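Local coordinates for protein diol-dehydratase (Roseburia inulinivorans, PDB 5I2A) that probably dehydrates 1,2-propanediol as a glycyl radical enzyme, by an organic radical route that needs no vitamin B12, at residues Asp362-Met366 with Ser390-Arg396; Val250-Pro255 with Gln267-Ile272; Leu96-Glu101 with Lys118-Leu122; Arg106-Phe111 with Asn327-Ala332; Tyr674-Leu678 with Gln690-Tyr694. All blocks are in the same frame, centred on the assembly; numbering follows the deposited sequence. Where two conformers were deposited one is given.

Contact 1. Residues Asp362-Met366 with Ser390-Arg396; sequences DLSFM and SKALLMR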
# COMPACT_ATOMS: atom_id res chain seq x y z
N ASP A 362 -29.81 33.89 14.84
CA ASP A 362 -29.64 35.06 13.98
C ASP A 362 -28.91 34.73 12.67
O ASP A 362 -29.26 35.25 11.61
CB ASP A 362 -28.87 36.16 14.71
CG ASP A 362 -29.79 37.08 15.52
OD1 ASP A 362 -30.97 37.26 15.13
OD2 ASP A 362 -29.33 37.65 16.52
N LEU A 363 -27.90 33.87 12.74
CA LEU A 363 -27.14 33.54 11.53
C LEU A 363 -27.99 32.73 10.55
O LEU A 363 -27.78 32.83 9.35
CB LEU A 363 -25.86 32.78 11.89
CG LEU A 363 -24.79 33.59 12.63
CD1 LEU A 363 -23.51 32.79 12.80
CD2 LEU A 363 -24.48 34.88 11.89
N SER A 364 -28.93 31.93 11.06
CA SER A 364 -29.83 31.17 10.19
C SER A 364 -30.51 32.11 9.17
O SER A 364 -30.53 31.83 7.97
CB SER A 364 -30.89 30.42 11.01
OG SER A 364 -30.34 29.69 12.08
N PHE A 365 -31.05 33.22 9.66
CA PHE A 365 -31.68 34.21 8.77
C PHE A 365 -30.65 34.93 7.91
O PHE A 365 -30.88 35.18 6.74
CB PHE A 365 -32.49 35.23 9.59
CG PHE A 365 -33.68 34.63 10.29
CD1 PHE A 365 -34.90 34.51 9.66
CD2 PHE A 365 -33.56 34.15 11.58
CE1 PHE A 365 -35.98 33.94 10.30
CE2 PHE A 365 -34.64 33.59 12.23
CZ PHE A 365 -35.85 33.47 11.59
N MET A 366 -29.49 35.24 8.48
CA MET A 366 -28.50 36.02 7.75
C MET A 366 -27.89 35.24 6.58
O MET A 366 -27.51 35.84 5.57
CB MET A 366 -27.42 36.52 8.70
CG MET A 366 -27.99 37.56 9.70
SD MET A 366 -26.96 37.89 11.14
CE MET A 366 -25.57 38.63 10.32
N SER A 390 -38.87 26.70 13.40
CA SER A 390 -39.36 28.07 13.47
C SER A 390 -40.17 28.44 12.23
O SER A 390 -39.68 28.33 11.10
CB SER A 390 -38.19 29.03 13.64
OG SER A 390 -38.50 30.31 13.15
N LYS A 391 -41.41 28.85 12.43
CA LYS A 391 -42.26 29.24 11.32
C LYS A 391 -41.66 30.45 10.59
O LYS A 391 -41.73 30.55 9.37
CB LYS A 391 -43.69 29.56 11.80
CG LYS A 391 -44.67 29.93 10.67
CD LYS A 391 -46.06 30.29 11.20
CE LYS A 391 -46.99 30.89 10.13
NZ LYS A 391 -47.31 29.95 9.03
N ALA A 392 -41.04 31.35 11.35
CA ALA A 392 -40.43 32.53 10.77
C ALA A 392 -39.28 32.15 9.82
O ALA A 392 -39.08 32.79 8.80
CB ALA A 392 -39.92 33.47 11.86
N LEU A 393 -38.52 31.12 10.17
CA LEU A 393 -37.40 30.71 9.33
C LEU A 393 -37.95 30.05 8.07
O LEU A 393 -37.45 30.31 6.98
CB LEU A 393 -36.44 29.77 10.08
CG LEU A 393 -35.15 29.43 9.31
CD1 LEU A 393 -34.27 30.66 9.10
CD2 LEU A 393 -34.38 28.29 10.00
N LEU A 394 -38.98 29.23 8.22
CA LEU A 394 -39.59 28.56 7.06
C LEU A 394 -40.17 29.58 6.09
O LEU A 394 -40.02 29.43 4.87
CB LEU A 394 -40.69 27.58 7.49
CG LEU A 394 -40.26 26.34 8.29
CD1 LEU A 394 -41.45 25.45 8.56
CD2 LEU A 394 -39.14 25.56 7.58
N MET A 395 -40.83 30.61 6.61
CA MET A 395 -41.40 31.64 5.75
C MET A 395 -40.30 32.45 5.06
O MET A 395 -40.42 32.79 3.89
CB MET A 395 -42.34 32.55 6.55
CG MET A 395 -43.63 31.84 6.97
SD MET A 395 -44.75 31.54 5.57
CE MET A 395 -45.36 33.20 5.29
N ARG A 396 -39.22 32.74 5.77
CA ARG A 396 -38.10 33.44 5.17
C ARG A 396 -37.44 32.60 4.07
O ARG A 396 -37.01 33.13 3.04
CB ARG A 396 -37.07 33.79 6.24
CG ARG A 396 -35.92 34.59 5.73
CD ARG A 396 -36.29 36.06 5.58
NE ARG A 396 -35.15 36.85 5.13
CZ ARG A 396 -34.87 37.10 3.86
NH1 ARG A 396 -35.66 36.63 2.90
NH2 ARG A 396 -33.80 37.83 3.54
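The ring of Phe365 is met on one face by Leu393 and along its rim by the turn around Ala392. Leu393 CD1 stands almost squarely over the ring, 3.9 Å from its centroid and 11° off the normal, a CH-pi contact. At the edge, near the ring plane, the carbonyl oxygen Ala392 O comes within 3.6 Å of Phe365 CE1, and Arg396 CG lies 4.1 Å from Phe365 CD1. The Ala392 methyl CB reaches Phe365 CZ at 4.1 Å, and the ring of Tyr4 also meets Phe365, at about 40°. Leu393 sends CD1 between the helices because its CG stands opposite the backbone N (chi1 -174°); there it also touches Ser364 CB at 3.9 Å. Arg396 contributes its aliphatic part; its guanidinium passes on to Glu372 and Thr369. No hydrogen bond crosses between the segments. The N-terminus of helix 391-402 is capped by Ser390, whose OG accepts from Leu393 N at 3.1 Å and also bonds Tyr4 OH. The two helix starts run nearly parallel, and the axes of these short segments come within 10.5 Å of each other. They follow the neighbouring parallel strands 346-350 and 380-385, and this side-by-side packing of connecting helices is that of consecutive beta-alpha-beta crossovers, as in the alpha/beta barrel of glycyl radical enzymes.

Contact 2. Residues Val250-Pro255 with Gln267-Ile272; sequences VCKNVP and QSFWFI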
# COMPACT_ATOMS: atom_id res chain seq x y z
N VAL A 250 -5.84 39.79 11.12
CA VAL A 250 -6.66 38.59 11.15
C VAL A 250 -5.86 37.37 10.65
O VAL A 250 -5.84 36.33 11.30
CB VAL A 250 -7.94 38.77 10.30
CG1 VAL A 250 -8.59 37.42 10.02
CG2 VAL A 250 -8.92 39.71 11.00
N CYS A 251 -5.18 37.52 9.52
CA CYS A 251 -4.48 36.39 8.91
C CYS A 251 -3.24 35.95 9.69
O CYS A 251 -2.74 34.84 9.49
CB CYS A 251 -4.09 36.72 7.48
SG CYS A 251 -5.52 36.88 6.37
N LYS A 252 -2.74 36.82 10.58
CA LYS A 252 -1.66 36.42 11.48
C LYS A 252 -2.18 35.57 12.63
O LYS A 252 -1.40 34.89 13.28
CB LYS A 252 -0.94 37.63 12.06
CG LYS A 252 0.02 38.34 11.13
CD LYS A 252 0.65 39.52 11.87
CE LYS A 252 1.23 40.55 10.93
NZ LYS A 252 2.51 40.09 10.31
N ASN A 253 -3.48 35.63 12.90
CA ASN A 253 -4.04 34.86 14.01
C ASN A 253 -4.73 33.57 13.57
O ASN A 253 -4.63 32.55 14.25
CB ASN A 253 -5.04 35.70 14.82
CG ASN A 253 -5.21 35.20 16.25
OD1 ASN A 253 -4.24 35.14 17.01
ND2 ASN A 253 -6.44 34.85 16.63
N VAL A 254 -5.44 33.61 12.44
CA VAL A 254 -6.20 32.43 12.02
C VAL A 254 -5.73 31.92 10.65
O VAL A 254 -5.32 32.69 9.80
CB VAL A 254 -7.74 32.70 12.01
CG1 VAL A 254 -8.26 32.98 13.42
CG2 VAL A 254 -8.10 33.83 11.06
N PRO A 255 -5.80 30.60 10.44
CA PRO A 255 -6.40 29.61 11.34
C PRO A 255 -5.42 28.97 12.32
O PRO A 255 -5.78 27.96 12.92
CB PRO A 255 -6.94 28.58 10.35
CG PRO A 255 -5.94 28.58 9.28
CD PRO A 255 -5.40 29.99 9.16
N GLN A 267 -12.76 34.33 8.35
CA GLN A 267 -11.52 34.17 7.61
C GLN A 267 -10.93 32.78 7.82
O GLN A 267 -10.42 32.19 6.88
CB GLN A 267 -10.50 35.24 8.01
CG GLN A 267 -9.20 35.20 7.22
CD GLN A 267 -9.39 35.43 5.75
OE1 GLN A 267 -9.68 36.56 5.30
NE2 GLN A 267 -9.24 34.37 4.96
N SER A 268 -11.01 32.30 9.05
CA SER A 268 -10.53 30.97 9.40
C SER A 268 -11.32 29.91 8.64
O SER A 268 -10.75 29.03 8.02
CB SER A 268 -10.63 30.73 10.90
OG SER A 268 -9.95 29.56 11.25
N PHE A 269 -12.64 30.00 8.71
CA PHE A 269 -13.51 29.17 7.91
C PHE A 269 -13.10 29.19 6.45
O PHE A 269 -12.95 28.13 5.83
CB PHE A 269 -14.96 29.60 8.03
CG PHE A 269 -15.81 29.09 6.92
CD1 PHE A 269 -16.31 27.80 6.94
CD2 PHE A 269 -16.09 29.88 5.82
CE1 PHE A 269 -17.07 27.32 5.91
CE2 PHE A 269 -16.85 29.40 4.78
CZ PHE A 269 -17.35 28.11 4.84
N TRP A 270 -12.93 30.38 5.88
CA TRP A 270 -12.69 30.45 4.44
C TRP A 270 -11.35 29.79 4.06
O TRP A 270 -11.29 29.09 3.08
CB TRP A 270 -12.70 31.89 3.89
CG TRP A 270 -12.35 31.87 2.43
CD1 TRP A 270 -11.22 32.35 1.85
CD2 TRP A 270 -13.10 31.25 1.38
NE1 TRP A 270 -11.24 32.11 0.50
CE2 TRP A 270 -12.38 31.42 0.18
CE3 TRP A 270 -14.33 30.58 1.33
CZ2 TRP A 270 -12.84 30.94 -1.04
CZ3 TRP A 270 -14.79 30.10 0.12
CH2 TRP A 270 -14.05 30.29 -1.05
N PHE A 271 -10.30 30.02 4.84
CA PHE A 271 -9.01 29.38 4.55
C PHE A 271 -9.15 27.85 4.53
O PHE A 271 -8.59 27.19 3.67
CB PHE A 271 -7.95 29.82 5.57
CG PHE A 271 -7.25 31.12 5.21
CD1 PHE A 271 -6.90 31.39 3.89
CD2 PHE A 271 -6.95 32.06 6.18
CE1 PHE A 271 -6.25 32.58 3.56
CE2 PHE A 271 -6.30 33.25 5.85
CZ PHE A 271 -5.95 33.51 4.55
N ILE A 272 -9.92 27.29 5.46
CA ILE A 272 -10.11 25.85 5.48
C ILE A 272 -10.89 25.41 4.23
O ILE A 272 -10.48 24.48 3.54
CB ILE A 272 -10.84 25.38 6.75
CG1 ILE A 272 -10.00 25.71 7.99
CG2 ILE A 272 -11.09 23.89 6.68
CD1 ILE A 272 -8.55 25.16 7.94
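Gln267 lies against Val250, Cys251 and Val254, and can be followed outward atom by atom. Its CB sits 3.5 Å from Val250 CG1, with Val254 CG2 a little farther on. At CG the chain still touches the same valine methyl and comes within 4.1 Å of Cys251 SG, the sulfur that CD then passes. The bend at chi2 (61°) folds the amide back over its own helix, placing NE2 over the centre of the Phe271 ring, 3.2 Å above its plane; NE2 also bonds the carbonyl of Val75, and this gives the buried amide a polar partner. Cys251 SG meets that ring differently, at its edge, 3.7 Å from Phe271 CE2. Farther along the chain, Val254 CB packs on Ser268 CB at 3.7 Å. The cis peptide before Pro255 turns the chain against the helix, so that Pro255 CB approaches Ser268 OG at 3.3 Å while Pro255 CD lies 3.9 Å from Phe271 CD2. The contact thus packs the end of helix 238-253 and the turn after it onto helix 262-279, with helix 171-190 touching Pro255 and Ser268, and Ala221 of helix 200-233 against Pro255 and Phe271.

Contact 3. Residues Leu96-Glu101 with Lys118-Leu122; sequences LEAEFE and KKRLL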
# COMPACT_ATOMS: atom_id res chain seq x y z
N LEU A 96 -7.33 16.62 -20.46
CA LEU A 96 -7.20 18.07 -20.53
C LEU A 96 -6.29 18.47 -21.69
O LEU A 96 -6.60 19.39 -22.43
CB LEU A 96 -6.68 18.63 -19.20
CG LEU A 96 -6.35 20.12 -19.18
CD1 LEU A 96 -7.55 20.96 -19.65
CD2 LEU A 96 -5.89 20.54 -17.80
N GLU A 97 -5.17 17.77 -21.84
CA GLU A 97 -4.29 18.00 -22.97
C GLU A 97 -5.03 17.77 -24.27
O GLU A 97 -4.82 18.50 -25.22
CB GLU A 97 -3.06 17.10 -22.88
CG GLU A 97 -2.18 17.42 -21.70
CD GLU A 97 -0.88 16.64 -21.71
OE1 GLU A 97 -0.68 15.83 -22.62
OE2 GLU A 97 -0.05 16.85 -20.81
N ALA A 98 -5.92 16.78 -24.31
CA ALA A 98 -6.70 16.48 -25.51
C ALA A 98 -7.72 17.58 -25.83
O ALA A 98 -8.24 17.63 -26.94
CB ALA A 98 -7.41 15.14 -25.38
N GLU A 99 -8.01 18.44 -24.86
CA GLU A 99 -8.99 19.50 -25.07
C GLU A 99 -8.36 20.88 -25.15
O GLU A 99 -9.06 21.88 -25.09
CB GLU A 99 -10.04 19.51 -23.94
CG GLU A 99 -10.98 18.32 -23.96
CD GLU A 99 -12.15 18.47 -22.99
OE1 GLU A 99 -12.77 19.56 -22.91
OE2 GLU A 99 -12.46 17.47 -22.31
N PHE A 100 -7.03 20.95 -25.27
CA PHE A 100 -6.35 22.24 -25.30
C PHE A 100 -6.94 23.23 -26.31
O PHE A 100 -7.06 24.41 -26.03
CB PHE A 100 -4.86 22.07 -25.61
CG PHE A 100 -4.01 21.79 -24.41
CD1 PHE A 100 -4.54 21.82 -23.13
CD2 PHE A 100 -2.65 21.50 -24.57
CE1 PHE A 100 -3.75 21.57 -22.04
CE2 PHE A 100 -1.87 21.25 -23.48
CZ PHE A 100 -2.41 21.28 -22.21
N GLU A 101 -7.30 22.73 -27.49
CA GLU A 101 -7.74 23.60 -28.58
C GLU A 101 -9.24 23.86 -28.57
O GLU A 101 -9.72 24.75 -29.28
CB GLU A 101 -7.32 23.00 -29.93
CG GLU A 101 -5.83 22.74 -30.04
CD GLU A 101 -5.01 23.95 -29.61
OE1 GLU A 101 -5.18 25.01 -30.23
OE2 GLU A 101 -4.23 23.85 -28.64
N LYS A 118 -0.71 26.11 -21.79
CA LYS A 118 -0.62 24.81 -22.46
C LYS A 118 0.81 24.25 -22.41
O LYS A 118 1.01 23.08 -22.07
CB LYS A 118 -1.07 24.91 -23.92
CG LYS A 118 -2.54 25.27 -24.12
CD LYS A 118 -2.81 25.49 -25.61
CE LYS A 118 -4.19 26.07 -25.90
NZ LYS A 118 -4.40 26.20 -27.38
N LYS A 119 1.79 25.08 -22.74
CA LYS A 119 3.18 24.63 -22.73
C LYS A 119 3.63 24.21 -21.35
O LYS A 119 4.31 23.20 -21.19
CB LYS A 119 4.12 25.71 -23.28
CG LYS A 119 3.88 26.05 -24.75
CD LYS A 119 3.44 24.82 -25.56
CE LYS A 119 4.61 23.89 -25.92
NZ LYS A 119 4.23 22.82 -26.89
N ARG A 120 3.27 24.99 -20.34
CA ARG A 120 3.65 24.66 -18.98
C ARG A 120 2.99 23.36 -18.49
O ARG A 120 3.63 22.58 -17.79
CB ARG A 120 3.31 25.80 -18.05
CG ARG A 120 4.05 27.07 -18.41
CD ARG A 120 4.35 27.87 -17.18
NE ARG A 120 3.31 28.80 -16.87
CZ ARG A 120 2.96 29.18 -15.65
NH1 ARG A 120 3.55 28.66 -14.58
NH2 ARG A 120 2.00 30.07 -15.51
N LEU A 121 1.73 23.15 -18.84
CA LEU A 121 1.04 21.93 -18.45
C LEU A 121 1.66 20.71 -19.12
O LEU A 121 1.80 19.67 -18.49
CB LEU A 121 -0.46 22.00 -18.78
CG LEU A 121 -1.28 22.93 -17.88
CD1 LEU A 121 -2.75 22.99 -18.29
CD2 LEU A 121 -1.14 22.52 -16.41
N LEU A 122 2.07 20.85 -20.38
CA LEU A 122 2.67 19.73 -21.09
C LEU A 122 3.92 19.25 -20.38
O LEU A 122 4.12 18.04 -20.21
CB LEU A 122 3.00 20.10 -22.54
CG LEU A 122 1.82 20.18 -23.50
CD1 LEU A 122 2.27 20.67 -24.87
CD2 LEU A 122 1.13 18.84 -23.61
O HOH W 1 2.46 15.92 -21.06
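Phe100 is a flat wedge pushed between its own turn and the helix of Lys118. Glu97 CA lies over the centre of one face; on the opposite face Lys118 CG sits 3.9 Å from the ring centroid, a CH-pi contact. The extended lysine chain slides past the ring in the reverse direction. The leading edge of the wedge enters the notch between Leu121 and Leu122, with Phe100 CZ 4.0 Å from Leu121 CB and Phe100 CE2 3.8 Å from Leu122 CG. A type I turn from Glu97 to Phe100, coming off helix 94-97, presents the ring to helix 115-125. Leu96 CD2 meets Leu121 CD1 at 4.0 Å, the two side chains crossing at about a right angle, and Leu122 CD2 presses on the carboxylate carbon Glu97 CD at 3.5 Å. Past the ring, Lys118 NZ forms a salt bridge with Glu101 OE2 (2.7 Å), meeting it on the syn side but 34° out of the carboxylate plane; Glu115 is its second acid. A water donates to both Glu97 OE2 and Leu122 O.

Contact 4. Residues Arg106-Phe111 with Asn327-Ala332; sequences RSADPF and NKCRDA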
# COMPACT_ATOMS: atom_id res chain seq x y z
N ARG A 106 -16.02 25.06 -25.89
CA ARG A 106 -16.87 23.88 -25.77
C ARG A 106 -18.24 24.28 -25.21
O ARG A 106 -18.39 25.32 -24.58
CB ARG A 106 -16.22 22.81 -24.89
CG ARG A 106 -16.07 23.19 -23.42
CD ARG A 106 -15.30 22.12 -22.62
NE ARG A 106 -15.44 22.32 -21.18
CZ ARG A 106 -14.94 21.52 -20.26
NH1 ARG A 106 -14.23 20.45 -20.63
NH2 ARG A 106 -15.14 21.78 -18.98
N SER A 107 -19.23 23.43 -25.43
CA SER A 107 -20.61 23.77 -25.13
C SER A 107 -20.95 23.73 -23.63
O SER A 107 -21.86 24.43 -23.18
CB SER A 107 -21.55 22.83 -25.88
OG SER A 107 -21.35 21.50 -25.46
N ALA A 108 -20.24 22.92 -22.85
CA ALA A 108 -20.48 22.90 -21.40
C ALA A 108 -19.28 23.40 -20.60
O ALA A 108 -18.17 22.90 -20.78
CB ALA A 108 -20.87 21.51 -20.95
N ASP A 109 -19.52 24.37 -19.73
CA ASP A 109 -18.49 24.91 -18.84
C ASP A 109 -17.14 25.18 -19.56
O ASP A 109 -16.13 24.56 -19.22
CB ASP A 109 -18.25 23.95 -17.65
CG ASP A 109 -19.43 23.91 -16.64
OD1 ASP A 109 -20.56 24.30 -16.99
OD2 ASP A 109 -19.21 23.47 -15.49
N PRO A 110 -17.13 26.10 -20.53
CA PRO A 110 -15.86 26.42 -21.21
C PRO A 110 -14.86 27.12 -20.28
O PRO A 110 -15.26 27.78 -19.32
CB PRO A 110 -16.29 27.35 -22.35
CG PRO A 110 -17.58 28.03 -21.82
CD PRO A 110 -18.26 26.91 -21.04
N PHE A 111 -13.57 26.94 -20.56
CA PHE A 111 -12.49 27.60 -19.83
C PHE A 111 -11.47 28.17 -20.82
O PHE A 111 -11.12 27.51 -21.80
CB PHE A 111 -11.74 26.62 -18.91
CG PHE A 111 -12.45 26.31 -17.62
CD1 PHE A 111 -13.47 25.38 -17.57
CD2 PHE A 111 -12.03 26.90 -16.44
CE1 PHE A 111 -14.10 25.06 -16.37
CE2 PHE A 111 -12.67 26.60 -15.23
CZ PHE A 111 -13.71 25.67 -15.21
N ASN A 327 -13.41 27.21 -8.61
CA ASN A 327 -13.95 26.53 -9.79
C ASN A 327 -13.15 25.25 -10.07
O ASN A 327 -12.17 24.96 -9.39
CB ASN A 327 -13.93 27.48 -11.01
CG ASN A 327 -14.98 27.13 -12.09
OD1 ASN A 327 -15.56 26.04 -12.11
ND2 ASN A 327 -15.21 28.08 -13.00
N LYS A 328 -13.58 24.50 -11.07
CA LYS A 328 -12.99 23.21 -11.39
C LYS A 328 -13.27 22.86 -12.84
O LYS A 328 -14.42 22.89 -13.28
CB LYS A 328 -13.56 22.13 -10.46
CG LYS A 328 -13.12 20.69 -10.75
CD LYS A 328 -13.79 19.75 -9.70
CE LYS A 328 -13.53 18.24 -9.93
NZ LYS A 328 -14.16 17.43 -8.80
N CYS A 329 -12.24 22.50 -13.59
CA CYS A 329 -12.48 22.11 -14.98
C CYS A 329 -12.55 20.60 -15.10
O CYS A 329 -11.64 19.90 -14.69
CB CYS A 329 -11.40 22.68 -15.91
SG CYS A 329 -11.63 22.19 -17.65
N ARG A 330 -13.65 20.11 -15.66
CA ARG A 330 -13.85 18.68 -15.89
C ARG A 330 -13.81 18.41 -17.38
O ARG A 330 -14.13 19.30 -18.16
CB ARG A 330 -15.19 18.21 -15.30
CG ARG A 330 -15.41 18.58 -13.83
CD ARG A 330 -16.80 18.20 -13.31
NE ARG A 330 -16.97 18.60 -11.91
CZ ARG A 330 -17.30 19.82 -11.52
NH1 ARG A 330 -17.52 20.79 -12.42
NH2 ARG A 330 -17.40 20.10 -10.23
N ASP A 331 -13.46 17.19 -17.79
CA ASP A 331 -13.47 16.83 -19.21
C ASP A 331 -14.87 17.02 -19.77
O ASP A 331 -15.85 16.90 -19.04
CB ASP A 331 -13.00 15.39 -19.44
CG ASP A 331 -14.00 14.36 -18.91
OD1 ASP A 331 -14.89 13.94 -19.68
OD2 ASP A 331 -13.90 13.98 -17.74
N ALA A 332 -14.96 17.28 -21.07
CA ALA A 332 -16.21 17.72 -21.69
C ALA A 332 -17.38 16.78 -21.42
O ALA A 332 -18.47 17.23 -21.09
CB ALA A 332 -16.02 17.90 -23.19
O HOH W 2 -18.45 20.86 -15.10
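Arg106 meets Arg330 because its CG stands between backbone N and carbonyl carbon (chi1 67°) and the chain then runs straight to NE, carrying the guanidinium to the opposing loop. There NH1 and NH2 grip Arg330 O end-on, at 2.7 Å from NH1 and 2.8 Å from NH2, both in the carbonyl plane. Along the adjoining edge NE and NH2 hold Asp109 O, from one face of that carbonyl, NE at 3.1 Å and well above its plane. Four bonds to two main-chain oxygens fix the rotation of the group, and Glu99 adds a salt bridge to NH1. Cys329 CB rests over one face of the Phe111 ring, 3.8 Å from its centroid, while SG approaches it obliquely. Asp109 OD2 and Arg330 NH1, 4.4 Å apart, share a water; Asp109 also bonds Gly340 and Tyr341, and Arg330 bonds Ser342. The arginine holds two loops together by their main-chain oxygens: the one before helix 115-125, and the one leading into helix 332-335, where Arg330 directly precedes the N-cap residue Asp331.

Contact 5. Residues Tyr674-Leu678 with Gln690-Tyr694; sequences YTRPL and QAGLY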
# COMPACT_ATOMS: atom_id res chain seq x y z
N TYR A 674 -32.79 -1.52 -7.28
CA TYR A 674 -31.55 -0.77 -7.22
C TYR A 674 -31.09 -0.58 -5.77
O TYR A 674 -29.93 -0.83 -5.45
CB TYR A 674 -31.69 0.60 -7.90
CG TYR A 674 -30.42 1.43 -7.90
CD1 TYR A 674 -29.38 1.14 -8.77
CD2 TYR A 674 -30.27 2.51 -7.04
CE1 TYR A 674 -28.22 1.90 -8.77
CE2 TYR A 674 -29.11 3.29 -7.05
CZ TYR A 674 -28.10 2.97 -7.91
OH TYR A 674 -26.95 3.72 -7.91
N THR A 675 -32.00 -0.17 -4.89
CA THR A 675 -31.61 0.22 -3.54
C THR A 675 -31.36 -0.96 -2.60
O THR A 675 -30.54 -0.85 -1.70
CB THR A 675 -32.68 1.13 -2.89
OG1 THR A 675 -33.94 0.45 -2.85
CG2 THR A 675 -32.82 2.44 -3.69
N ARG A 676 -32.05 -2.08 -2.78
CA ARG A 676 -31.86 -3.20 -1.87
C ARG A 676 -30.55 -3.95 -2.12
O ARG A 676 -29.84 -4.24 -1.17
CB ARG A 676 -33.04 -4.16 -1.93
CG ARG A 676 -33.73 -4.26 -0.60
CD ARG A 676 -34.96 -5.11 -0.65
NE ARG A 676 -35.99 -4.56 0.22
CZ ARG A 676 -37.28 -4.61 -0.04
NH1 ARG A 676 -37.71 -5.19 -1.16
NH2 ARG A 676 -38.15 -4.08 0.81
N PRO A 677 -30.23 -4.27 -3.38
CA PRO A 677 -28.93 -4.92 -3.57
C PRO A 677 -27.77 -4.05 -3.09
O PRO A 677 -26.83 -4.56 -2.47
CB PRO A 677 -28.86 -5.14 -5.08
CG PRO A 677 -30.28 -5.24 -5.51
CD PRO A 677 -31.00 -4.22 -4.64
N LEU A 678 -27.84 -2.75 -3.34
CA LEU A 678 -26.70 -1.89 -3.02
C LEU A 678 -26.33 -1.92 -1.54
O LEU A 678 -25.14 -1.93 -1.22
CB LEU A 678 -26.97 -0.46 -3.46
CG LEU A 678 -26.45 -0.20 -4.88
CD1 LEU A 678 -27.00 1.12 -5.37
CD2 LEU A 678 -24.90 -0.21 -4.93
N GLN A 690 -24.53 2.52 -0.05
CA GLN A 690 -25.90 2.96 0.15
C GLN A 690 -26.34 3.75 -1.08
O GLN A 690 -25.64 4.67 -1.52
CB GLN A 690 -26.04 3.81 1.43
CG GLN A 690 -24.89 4.77 1.70
CD GLN A 690 -25.17 5.73 2.86
OE1 GLN A 690 -26.04 5.48 3.70
NE2 GLN A 690 -24.47 6.86 2.88
N ALA A 691 -27.45 3.35 -1.68
CA ALA A 691 -27.99 4.02 -2.86
C ALA A 691 -28.38 5.48 -2.60
O ALA A 691 -28.89 5.83 -1.54
CB ALA A 691 -29.21 3.26 -3.38
N GLY A 692 -28.12 6.32 -3.60
CA GLY A 692 -28.80 7.60 -3.72
C GLY A 692 -29.64 7.61 -4.99
O GLY A 692 -29.45 6.76 -5.87
N LEU A 693 -30.56 8.55 -5.08
CA LEU A 693 -31.41 8.72 -6.26
C LEU A 693 -31.47 10.21 -6.60
O LEU A 693 -32.41 10.91 -6.24
CB LEU A 693 -32.81 8.15 -6.02
CG LEU A 693 -32.87 6.65 -5.66
CD1 LEU A 693 -34.22 6.27 -5.07
CD2 LEU A 693 -32.54 5.78 -6.86
N TYR A 694 -30.45 10.68 -7.30
CA TYR A 694 -30.40 12.06 -7.73
C TYR A 694 -29.57 12.16 -9.00
O TYR A 694 -28.78 11.27 -9.30
CB TYR A 694 -29.83 12.96 -6.63
CG TYR A 694 -28.37 12.77 -6.25
CD1 TYR A 694 -27.35 13.35 -7.00
CD2 TYR A 694 -28.01 12.08 -5.08
CE1 TYR A 694 -26.04 13.23 -6.63
CE2 TYR A 694 -26.67 11.96 -4.69
CZ TYR A 694 -25.69 12.53 -5.47
OH TYR A 694 -24.37 12.44 -5.12
O HOH W 3 -29.36 1.42 -0.50
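A water joins Thr675 to Ala691: it donates to Thr675 O at 2.8 Å and accepts from Ala691 N at 3.0 Å. No direct hydrogen bond runs between the two segments, and the rest of the contact is mostly apolar. Its centre is the methyl group of Ala691, which points at the helix and is met by three side chains. Tyr674 CE2, Thr675 CG2 and Leu678 CD1 each lie 3.7 Å from Ala691 CB. The threonine offers its methyl because OG1 is turned back to its own helix (chi1 59°), where it bonds Ala671 O. Tyr674 has CG anti to the backbone N (chi1 -179°), and its ring extends from the helix beside Ala691; Leu678 CD1 lies over one face of that ring, displaced toward the rim. Leu693 slides past the tyrosine in the opposite direction, with Leu693 CD2 4.0 Å from Tyr674 CD2. Gly692 O also approaches the ring, 3.7 Å from Tyr674 CE2. The phenol OH reaches beyond the contact to Pro553 O in strand 548-556, the strand whose backbone also bonds Gln690 and Gly692. Chemically, then, the end of helix 661-678 is fitted to 690-694 by the Ala691 methyl set among the apolar parts of Tyr674, Thr675 and Leu678, while the water satisfies backbone polar atoms across the interface and the tyrosine hydroxyl finds its partner in the neighbouring strand.

All five contacts fall within the pyruvate formate lyase-like part of the chain. Contacts 3 and 4 are the intimate pair: their centres are 14 Å apart, their segments alternate along the chain, and Glu99 of 96-101 reaches both Arg106 and Ala332, tying the turn of one to the loops of the other. Contact 2, nested in the long loop closed by contact 4, comes within about 8 Å of it by nearest atoms. Contact 1 follows, its helices preceding and following strand 380-385 along the chain, whereas contact 5, last in sequence, lies against strand 548-556 of another sheet. Contacts 1 and 3 have centres 47 Å apart; apart from the touching pair 3 and 4, the contacts are separate pieces of packing.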